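Local coordinates for glutathione S-transferase, N-terminal domain protein (Pseudomonas putida, PDB 4NAX) that binds oxidized glutathione disulfide, one molecule per subunit, and is probably a transferase of the glutathione S-transferase superfamily, at residues L116-F121 against D165-G170; F130-F135 against D151-E156; N191-E194 against A198-L201; N216-E219 against V223-G226. One frame throughout, in Å; residues are numbered along the deposited sequence. Where two conformers were deposited one is given.

Contact 1: residues L116-F121 against D165-G170; sequences LQWLMF and DRHLKG
W118 and H167 join two long helices of the all-helical C-terminal half of a glutathione transferase fold, 109-137 and 148-168, through one pair of rings. Their CA atoms are 10.5 Å apart, so the side chains alone span the gap. The six-membered ring of W118 and the imidazole of H167 have centroids 4.4 Å apart and planes inclined at 43°, an oblique pairing. A chi1 of 177° carries the H167 imidazole away from its own helix and across the gap to the indole. Within helix 109-137, the end of the indole at CZ3 sits over the centre of the F121 ring, while F88 of the second subunit meets W118 edge-to-face. The polar interaction lies at the far end of the imidazole, where NE2 of H167 is hydrogen-bonded to the backbone O of M174. Replacing H167 by alanine is likely to leave that carbonyl without its mate and to open a gap over one face of the indole. The closest approach is between W118 CZ2 and H167 ND1, 3.5 Å, with CZ2 lying over one face of the imidazole, toward its rim.

Contact 2: residues F130-F135 against D151-E156; sequences FGQVGF and DRYVNE. With GDS (oxidized glutathione disulfide), chain F.
Q132 lies alongside Y153, both side chains pointing the same way. CB rests on one face of the Y153 ring in a CH-pi contact, 3.8 Å from its centroid and 25° off the normal. CG passes 3.9 Å from Y153 CD1; beyond it the chain bends at chi2, leading the amide away. At the tip the amide plane stands 76° from the ring; NE2 reaches back to the carbonyl of P128, and OE1 accepts from R152 NH2 and is hydrogen-bonded to Y153 OH, both of the second subunit. The opposite face of the Y153 ring carries CG of R152 over its centre. Such packing belongs to the helical bundle of the glutathione transferase C-terminal domain, where segments 130-135 and 151-156 run roughly antiparallel (141°), their axes 8.4 Å apart. Beside the tyrosine, V133 CG2 presses on the backbone, 3.4 Å from Y153 O, and meets V154 CG2 at 4.2 Å. R152, extended from CG to NE, carries its guanidinium to a carboxylate of oxidized glutathione disulfide, a ligand also hydrogen-bonded by S90 and E89 of the second subunit: NH1 donates to OE7 and NH2 to OE8, each at 3.0 Å, the second bond straighter.

Contact 3: residues N191-E194 against A198-L201; sequences NLVE and ARDL
L192 and A198 are joined by the single direct hydrogen bond of this contact: A198 N donates to L192 O over 3.2 Å, approaching nearly in line with the carbonyl, although the angle at its hydrogen is only 144°. A second polar link runs through water. One molecule accepts from R199 N at 3.1 Å and donates weakly to V193 O, bridging the next residue of each segment. Together these links engage the carbonyls of L192 and V193 in the last turn of helix 180-193, just before E194 leaves helical geometry. The loop that follows thus folds back on the C-terminal end of its own helix, within the C-terminal helical domain of the glutathione transferase fold, and V193 and R199 come within 4.4 Å of each other at their CA atoms. Apolar packing closes the inner side. Swung to the far side from its backbone N (chi1 -179°), the L192 side chain brings CD1 to 4.0 Å from A198 CB; the same methyl group of A198 also sits 3.3 Å from L192 O. F130 and V133 of helix 109-137 pack against L192, and V133 also packs against A198. On the outer side the contact is between unlike groups. The R199 chain crosses V193 at a slant, and in one of its two conformers, extended from CG to NE, NH1 lies 4.0 Å from V193 CG2, while F204 packs against both side chains.

Contact 4: residues N216-E219 against V223-G226; sequences NFLE and VQHG. Unlike the reference sequence in segment 223-226: H225 (reference Arg).
F217 offers one face of its ring to V223, whose CG2 methyl stands over the centre in a CH-pi contact, 3.8 Å from the ring centroid and 13° off the normal. The second methyl, CG1, lies nearer the rim, 3.6 Å from F217 CE2. The two side chains cross at about a right angle, so the fork of the valine meets the ring with both branches. V223 sets CG1 opposite its backbone N and CG2 opposite its carbonyl carbon, a rotamer that also lets it reach the backbone of helix 208-219, where CG2 comes to 3.3 Å from F217 O. CG1 turns at the same time toward the neighbouring leucine, 4.1 Å from L218 CD2.

The other flat group is the amide of Q224. Its chain bends at chi2, folding NE2 back to donate to L218 O over 2.8 Å, at 162° at the hydrogen. The oxygen is met in its carbonyl plane, on a lone pair, and lies close to the plane of the amide.

Helices 208-219 and 221-226, the last two of the chain, are thereby joined across a tight turn. I36 of helix 31-41, in the thioredoxin-like N-terminal half, packs against both F217 and V223, so this corner lies where the two halves of the subunit meet. Without the F217 ring, as with a serine here, both V223 methyls would probably lose their aromatic surface and a gap would face I36. The chemistry divides the work: dispersion contacts fill the buried side, whereas a side-chain amide satisfies a carbonyl near the helix end.

How the contacts relate
The four contacts show how a glutathione transferase subunit builds its helical half by successive pairings. Contact 2 is nested within the chain loop closed by contact 1: both join helices 109-137 and 148-168, their centres 19 Å apart, and both touch the second subunit, so this helix pair contributes to the dimer interface as well as to the bundle. Contacts 3 and 4 follow in series. Contact 3, 11 Å from contact 2 between centres, packs directly on it, V154 also meeting L201; helix 180-193 and its loop thus continue one core. Contact 4 lies 18 Å from contact 3 between centres, with nearest atoms about 5 Å apart but no touch, and borders the thioredoxin-like half.

Contact 1: residues L116-F121 against D165-G170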
# COMPACT_ATOMS: atom_id res chain seq x y z
N LEU A 116 -4.00 -8.75 5.78
CA LEU A 116 -3.88 -7.95 4.58
C LEU A 116 -4.37 -6.52 4.80
O LEU A 116 -3.82 -5.58 4.27
CB LEU A 116 -4.58 -8.61 3.39
CG LEU A 116 -4.02 -9.95 2.94
CD1 LEU A 116 -4.85 -10.55 1.81
CD2 LEU A 116 -2.57 -9.85 2.50
N GLN A 117 -5.43 -6.37 5.58
CA GLN A 117 -5.91 -5.07 6.00
C GLN A 117 -4.80 -4.26 6.67
O GLN A 117 -4.54 -3.11 6.30
CB GLN A 117 -7.09 -5.24 6.95
CG GLN A 117 -7.52 -4.01 7.71
CD GLN A 117 -8.57 -4.42 8.71
OE1 GLN A 117 -9.76 -4.47 8.41
NE2 GLN A 117 -8.12 -4.83 9.88
N TRP A 118 -4.15 -4.84 7.67
CA TRP A 118 -3.11 -4.10 8.35
C TRP A 118 -1.87 -3.85 7.49
O TRP A 118 -1.22 -2.81 7.62
CB TRP A 118 -2.77 -4.76 9.68
CG TRP A 118 -3.87 -4.59 10.70
CD1 TRP A 118 -4.67 -5.58 11.23
CD2 TRP A 118 -4.34 -3.36 11.27
NE1 TRP A 118 -5.58 -5.03 12.10
CE2 TRP A 118 -5.39 -3.68 12.15
CE3 TRP A 118 -3.96 -2.03 11.14
CZ2 TRP A 118 -6.05 -2.69 12.91
CZ3 TRP A 118 -4.60 -1.07 11.89
CH2 TRP A 118 -5.63 -1.40 12.76
N LEU A 119 -1.58 -4.77 6.58
CA LEU A 119 -0.54 -4.55 5.58
C LEU A 119 -0.85 -3.34 4.69
O LEU A 119 0.02 -2.51 4.42
CB LEU A 119 -0.33 -5.81 4.74
CG LEU A 119 0.71 -5.72 3.64
CD1 LEU A 119 2.10 -5.43 4.19
CD2 LEU A 119 0.69 -6.99 2.79
N MET A 120 -2.10 -3.24 4.25
CA MET A 120 -2.52 -2.11 3.41
C MET A 120 -2.50 -0.78 4.20
O MET A 120 -2.11 0.25 3.66
CB MET A 120 -3.93 -2.36 2.89
CG MET A 120 -4.00 -3.47 1.85
SD MET A 120 -3.15 -3.01 0.33
CE MET A 120 -3.36 -4.55 -0.57
N PHE A 121 -2.89 -0.82 5.47
CA PHE A 121 -2.80 0.32 6.36
C PHE A 121 -1.35 0.81 6.42
O PHE A 121 -1.06 2.02 6.38
CB PHE A 121 -3.35 -0.07 7.74
CG PHE A 121 -3.02 0.88 8.86
CD1 PHE A 121 -3.81 1.97 9.13
CD2 PHE A 121 -1.92 0.65 9.66
CE1 PHE A 121 -3.53 2.81 10.19
CE2 PHE A 121 -1.62 1.50 10.71
CZ PHE A 121 -2.42 2.59 10.97
N ASP A 165 -1.55 1.92 18.57
CA ASP A 165 -1.44 1.75 20.01
C ASP A 165 -2.73 1.17 20.58
O ASP A 165 -2.71 0.26 21.42
CB ASP A 165 -1.12 3.09 20.66
CG ASP A 165 -0.60 2.94 22.06
OD1 ASP A 165 0.50 2.38 22.23
OD2 ASP A 165 -1.29 3.41 22.99
N ARG A 166 -3.87 1.72 20.15
CA ARG A 166 -5.15 1.24 20.63
C ARG A 166 -5.37 -0.20 20.17
O ARG A 166 -5.92 -1.03 20.91
CB ARG A 166 -6.29 2.14 20.19
CG ARG A 166 -6.24 3.51 20.87
CD ARG A 166 -7.46 4.37 20.56
NE ARG A 166 -7.58 4.66 19.13
CZ ARG A 166 -6.93 5.63 18.49
NH1 ARG A 166 -7.10 5.79 17.18
NH2 ARG A 166 -6.12 6.45 19.13
N HIS A 167 -4.97 -0.50 18.94
CA HIS A 167 -5.15 -1.84 18.42
C HIS A 167 -4.33 -2.87 19.22
O HIS A 167 -4.77 -4.00 19.45
CB HIS A 167 -4.76 -1.89 16.94
CG HIS A 167 -4.85 -3.26 16.37
ND1 HIS A 167 -6.05 -3.89 16.15
CD2 HIS A 167 -3.89 -4.16 16.05
CE1 HIS A 167 -5.82 -5.11 15.69
NE2 HIS A 167 -4.52 -5.29 15.63
N LEU A 168 -3.11 -2.50 19.59
CA LEU A 168 -2.17 -3.43 20.20
C LEU A 168 -2.39 -3.65 21.70
O LEU A 168 -1.81 -4.56 22.29
CB LEU A 168 -0.73 -2.97 19.93
CG LEU A 168 -0.31 -3.15 18.47
CD1 LEU A 168 0.98 -2.39 18.21
CD2 LEU A 168 -0.13 -4.63 18.11
N LYS A 169 -3.21 -2.82 22.32
CA LYS A 169 -3.53 -3.05 23.72
C LYS A 169 -4.09 -4.45 23.92
O LYS A 169 -5.03 -4.85 23.25
CB LYS A 169 -4.52 -2.01 24.23
CG LYS A 169 -4.76 -2.16 25.72
CD LYS A 169 -5.34 -0.93 26.37
CE LYS A 169 -5.43 -1.14 27.87
NZ LYS A 169 -4.09 -1.20 28.53
N GLY A 170 -3.48 -5.21 24.83
CA GLY A 170 -3.92 -6.58 25.11
C GLY A 170 -3.46 -7.65 24.13
O GLY A 170 -3.85 -8.81 24.26

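Contact 2: residues F130-F135 against D151-E156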
# COMPACT_ATOMS: atom_id res chain seq x y z
N PHE A 130 5.01 8.54 7.56
CA PHE A 130 6.23 8.63 8.30
C PHE A 130 7.36 9.15 7.41
O PHE A 130 8.22 9.92 7.83
CB PHE A 130 6.65 7.28 8.94
CG PHE A 130 5.80 6.79 10.09
CD1 PHE A 130 4.61 7.37 10.47
CD2 PHE A 130 6.22 5.65 10.77
CE1 PHE A 130 3.87 6.84 11.52
CE2 PHE A 130 5.48 5.12 11.79
CZ PHE A 130 4.30 5.72 12.18
N GLY A 131 7.36 8.73 6.15
CA GLY A 131 8.36 9.20 5.22
C GLY A 131 8.33 10.71 5.04
O GLY A 131 9.37 11.34 4.87
N GLN A 132 7.14 11.32 5.09
CA GLN A 132 7.05 12.77 4.99
C GLN A 132 7.58 13.46 6.25
O GLN A 132 8.14 14.55 6.15
CB GLN A 132 5.64 13.26 4.67
CG GLN A 132 4.98 12.64 3.44
CD GLN A 132 5.94 12.41 2.31
OE1 GLN A 132 6.53 13.35 1.78
NE2 GLN A 132 6.11 11.16 1.94
N VAL A 133 7.40 12.85 7.42
CA VAL A 133 8.04 13.37 8.62
C VAL A 133 9.56 13.38 8.42
O VAL A 133 10.24 14.34 8.78
CB VAL A 133 7.65 12.60 9.89
CG1 VAL A 133 8.46 13.08 11.09
CG2 VAL A 133 6.16 12.79 10.14
N GLY A 134 10.11 12.31 7.84
CA GLY A 134 11.52 12.29 7.55
C GLY A 134 11.91 13.46 6.66
O GLY A 134 12.90 14.16 6.93
N PHE A 135 11.13 13.73 5.62
CA PHE A 135 11.47 14.85 4.74
C PHE A 135 11.48 16.18 5.48
O PHE A 135 12.41 16.98 5.31
CB PHE A 135 10.53 14.96 3.54
CG PHE A 135 10.94 16.04 2.59
CD1 PHE A 135 12.10 15.89 1.84
CD2 PHE A 135 10.25 17.24 2.53
CE1 PHE A 135 12.54 16.92 1.02
CE2 PHE A 135 10.68 18.26 1.70
CZ PHE A 135 11.82 18.10 0.95
N ASP A 151 4.02 20.00 10.36
CA ASP A 151 3.03 19.72 11.39
C ASP A 151 1.89 18.84 10.86
O ASP A 151 1.39 17.95 11.58
CB ASP A 151 2.52 21.04 11.97
CG ASP A 151 3.57 21.78 12.83
OD1 ASP A 151 4.66 21.25 13.15
OD2 ASP A 151 3.27 22.93 13.20
N ARG A 152 1.52 19.02 9.61
CA ARG A 152 0.53 18.15 8.96
C ARG A 152 0.96 16.69 9.06
O ARG A 152 0.18 15.82 9.46
CB ARG A 152 0.33 18.56 7.50
CG ARG A 152 -0.47 17.60 6.63
CD ARG A 152 -0.69 18.16 5.23
NE ARG A 152 -1.35 17.24 4.31
CZ ARG A 152 -2.66 16.98 4.25
NH1 ARG A 152 -3.52 17.58 5.07
NH2 ARG A 152 -3.11 16.11 3.34
N TYR A 153 2.20 16.41 8.68
CA TYR A 153 2.69 15.03 8.64
C TYR A 153 3.03 14.47 10.02
O TYR A 153 2.79 13.28 10.30
CB TYR A 153 3.82 14.88 7.59
CG TYR A 153 3.28 15.25 6.23
CD1 TYR A 153 2.29 14.50 5.64
CD2 TYR A 153 3.67 16.40 5.59
CE1 TYR A 153 1.71 14.86 4.44
CE2 TYR A 153 3.09 16.79 4.40
CZ TYR A 153 2.11 16.02 3.83
OH TYR A 153 1.53 16.45 2.66
N VAL A 154 3.50 15.33 10.92
CA VAL A 154 3.70 14.92 12.31
C VAL A 154 2.36 14.55 12.96
O VAL A 154 2.23 13.52 13.61
CB VAL A 154 4.41 16.02 13.12
CG1 VAL A 154 4.37 15.76 14.62
CG2 VAL A 154 5.84 16.13 12.62
N ASN A 155 1.36 15.42 12.82
CA ASN A 155 0.06 15.17 13.41
C ASN A 155 -0.56 13.91 12.83
O ASN A 155 -1.15 13.11 13.56
CB ASN A 155 -0.84 16.38 13.25
CG ASN A 155 -0.45 17.51 14.19
OD1 ASN A 155 0.08 17.27 15.28
ND2 ASN A 155 -0.68 18.75 13.77
N GLU A 156 -0.43 13.71 11.53
CA GLU A 156 -0.96 12.49 10.92
C GLU A 156 -0.23 11.25 11.41
O GLU A 156 -0.85 10.21 11.66
CB GLU A 156 -0.96 12.60 9.40
CG GLU A 156 -1.39 11.34 8.68
CD GLU A 156 -2.81 10.88 8.99
OE1 GLU A 156 -3.60 11.59 9.66
OE2 GLU A 156 -3.12 9.74 8.58
N1 GDS F . -5.56 3.56 2.49
CA1 GDS F . -6.98 3.86 2.68
C1 GDS F . -7.78 3.01 1.72
OE1 GDS F . -8.92 2.62 2.05
OE2 GDS F . -7.27 2.72 0.63
CB1 GDS F . -7.25 5.35 2.41
CG1 GDS F . -8.69 5.71 2.73
CD1 GDS F . -8.94 7.20 2.71
O1 GDS F . -8.04 8.01 2.50
N2 GDS F . -10.21 7.54 2.95
CA2 GDS F . -10.65 8.94 3.03
C2 GDS F . -11.24 9.21 4.39
O2 GDS F . -12.08 8.43 4.85
CB2 GDS F . -11.68 9.24 1.95
SG2 GDS F . -11.12 8.98 0.28
N3 GDS F . -10.87 10.32 5.02
CA3 GDS F . -11.47 10.71 6.30
C3 GDS F . -10.56 11.52 7.16
OE3 GDS F . -9.39 11.76 6.76
OE4 GDS F . -11.03 11.91 8.25
N4 GDS F . -6.34 9.53 0.62
CA4 GDS F . -4.98 9.09 0.39
C4 GDS F . -4.84 7.65 -0.07
OE5 GDS F . -5.78 7.14 -0.70
OE6 GDS F . -3.76 7.08 0.16
C5 GDS F . -6.73 10.78 0.40
O5 GDS F . -5.98 11.64 -0.03
CA5 GDS F . -8.18 11.09 0.67
N5 GDS F . -8.34 12.41 1.25
CB5 GDS F . -8.97 10.99 -0.64
SG5 GDS F . -10.76 11.03 -0.43
CA6 GDS F . -7.34 14.04 4.89
C6 GDS F . -6.40 15.16 4.49
OE7 GDS F . -6.13 16.07 5.31
OE8 GDS F . -5.92 15.15 3.34
N6 GDS F . -7.45 13.94 6.34
CB6 GDS F . -8.76 14.30 4.38
CG6 GDS F . -8.92 14.07 2.89
CD6 GDS F . -8.70 12.62 2.51
O6 GDS F . -8.86 11.69 3.31

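Contact 3: residues N191-E194 against A198-L201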
# COMPACT_ATOMS: atom_id res chain seq x y z
N ASN A 191 12.29 3.47 12.18
CA ASN A 191 12.90 4.53 11.39
C ASN A 191 12.47 5.92 11.85
O ASN A 191 13.28 6.85 11.87
CB ASN A 191 12.58 4.35 9.91
CG ASN A 191 13.66 4.90 9.02
OD1 ASN A 191 14.82 4.55 9.17
ND2 ASN A 191 13.29 5.74 8.07
N LEU A 192 11.19 6.04 12.21
CA LEU A 192 10.65 7.30 12.66
C LEU A 192 11.35 7.78 13.92
O LEU A 192 11.68 8.97 14.05
CB LEU A 192 9.14 7.17 12.88
CG LEU A 192 8.38 8.40 13.34
CD1 LEU A 192 8.36 9.46 12.26
CD2 LEU A 192 6.97 7.99 13.73
N VAL A 193 11.56 6.87 14.87
CA VAL A 193 12.08 7.26 16.18
C VAL A 193 13.60 7.20 16.31
O VAL A 193 14.15 7.83 17.21
CB VAL A 193 11.40 6.47 17.33
CG1 VAL A 193 9.89 6.64 17.25
CG2 VAL A 193 11.79 5.01 17.36
N GLU A 194 14.26 6.49 15.40
CA GLU A 194 15.71 6.40 15.38
C GLU A 194 16.27 7.31 14.29
O GLU A 194 16.62 8.46 14.56
CB GLU A 194 16.18 4.94 15.24
CG GLU A 194 15.78 4.07 16.41
CD GLU A 194 16.43 2.69 16.45
OE1 GLU A 194 16.01 1.89 17.31
OE2 GLU A 194 17.34 2.39 15.63
N ALA A 198 12.72 11.67 15.35
CA ALA A 198 11.39 12.25 15.56
C ALA A 198 10.66 11.74 16.79
O ALA A 198 9.47 11.94 16.96
CB ALA A 198 10.53 12.04 14.32
N ARG A 199 11.41 11.09 17.68
CA ARG A 199 10.82 10.53 18.88
C ARG A 199 10.03 11.56 19.71
O ARG A 199 8.86 11.34 20.07
CB ARG A 199 11.93 9.89 19.71
CG ARG A 199 11.42 8.94 20.75
CD ARG A 199 12.53 8.47 21.65
NE ARG A 199 11.96 7.41 22.46
CZ ARG A 199 12.07 6.13 22.17
NH1 ARG A 199 12.77 5.74 21.12
NH2 ARG A 199 11.48 5.23 22.95
N ASP A 200 10.65 12.71 19.98
CA ASP A 200 9.99 13.76 20.73
C ASP A 200 8.91 14.46 19.89
O ASP A 200 7.81 14.77 20.38
CB ASP A 200 11.02 14.79 21.23
CG ASP A 200 11.96 14.22 22.30
OD1 ASP A 200 11.72 13.11 22.83
OD2 ASP A 200 12.96 14.90 22.61
N LEU A 201 9.22 14.69 18.61
CA LEU A 201 8.27 15.34 17.71
C LEU A 201 6.90 14.62 17.67
O LEU A 201 5.86 15.25 17.60
CB LEU A 201 8.83 15.39 16.28
CG LEU A 201 9.09 16.65 15.48
CD1 LEU A 201 9.19 16.21 14.02
CD2 LEU A 201 8.02 17.71 15.70
O HOH W 1 14.45 11.10 18.25

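Contact 4: residues N216-E219 against V223-G226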
# COMPACT_ATOMS: atom_id res chain seq x y z
N ASN A 216 9.70 -5.95 21.33
CA ASN A 216 9.62 -7.39 21.10
C ASN A 216 10.10 -7.75 19.67
O ASN A 216 10.82 -8.72 19.45
CB ASN A 216 8.18 -7.91 21.24
CG ASN A 216 7.61 -7.79 22.64
OD1 ASN A 216 6.37 -7.91 22.80
ND2 ASN A 216 8.45 -7.59 23.64
N PHE A 217 9.69 -6.95 18.69
CA PHE A 217 10.06 -7.14 17.30
C PHE A 217 11.59 -7.08 17.15
O PHE A 217 12.21 -7.95 16.53
CB PHE A 217 9.41 -6.03 16.47
CG PHE A 217 9.69 -6.11 14.99
CD1 PHE A 217 9.03 -7.03 14.19
CD2 PHE A 217 10.58 -5.25 14.39
CE1 PHE A 217 9.25 -7.07 12.82
CE2 PHE A 217 10.80 -5.27 13.03
CZ PHE A 217 10.12 -6.18 12.23
N LEU A 218 12.20 -6.07 17.76
CA LEU A 218 13.63 -5.84 17.60
C LEU A 218 14.48 -6.90 18.31
O LEU A 218 15.65 -7.06 17.99
CB LEU A 218 14.01 -4.42 18.04
CG LEU A 218 13.42 -3.29 17.19
CD1 LEU A 218 13.69 -1.94 17.83
CD2 LEU A 218 13.93 -3.33 15.77
N GLU A 219 13.91 -7.62 19.26
CA GLU A 219 14.61 -8.73 19.92
C GLU A 219 14.75 -9.96 19.03
O GLU A 219 15.56 -10.84 19.32
CB GLU A 219 13.88 -9.13 21.22
CG GLU A 219 14.02 -8.11 22.35
CD GLU A 219 12.97 -8.25 23.45
OE1 GLU A 219 12.80 -7.30 24.25
OE2 GLU A 219 12.29 -9.31 23.50
N VAL A 223 15.07 -10.38 12.69
CA VAL A 223 14.93 -8.93 12.54
C VAL A 223 16.29 -8.27 12.60
O VAL A 223 16.62 -7.46 11.74
CB VAL A 223 13.96 -8.36 13.59
CG1 VAL A 223 14.00 -6.85 13.63
CG2 VAL A 223 12.53 -8.83 13.33
N GLN A 224 17.09 -8.61 13.60
CA GLN A 224 18.42 -8.00 13.69
C GLN A 224 19.27 -8.29 12.46
O GLN A 224 19.96 -7.39 11.97
CB GLN A 224 19.13 -8.41 14.98
CG GLN A 224 18.53 -7.73 16.21
CD GLN A 224 18.64 -6.21 16.19
OE1 GLN A 224 19.66 -5.64 15.78
NE2 GLN A 224 17.58 -5.53 16.61
N HIS A 225 19.19 -9.50 11.93
CA HIS A 225 19.92 -9.78 10.68
C HIS A 225 19.35 -8.98 9.51
O HIS A 225 20.09 -8.33 8.77
CB HIS A 225 19.87 -11.25 10.29
CG HIS A 225 20.61 -12.15 11.22
ND1 HIS A 225 21.93 -11.94 11.55
CD2 HIS A 225 20.23 -13.28 11.86
CE1 HIS A 225 22.33 -12.91 12.35
NE2 HIS A 225 21.31 -13.72 12.57
N GLY A 226 18.04 -9.04 9.34
CA GLY A 226 17.42 -8.41 8.19
C GLY A 226 17.57 -6.90 8.14
O GLY A 226 17.62 -6.32 7.07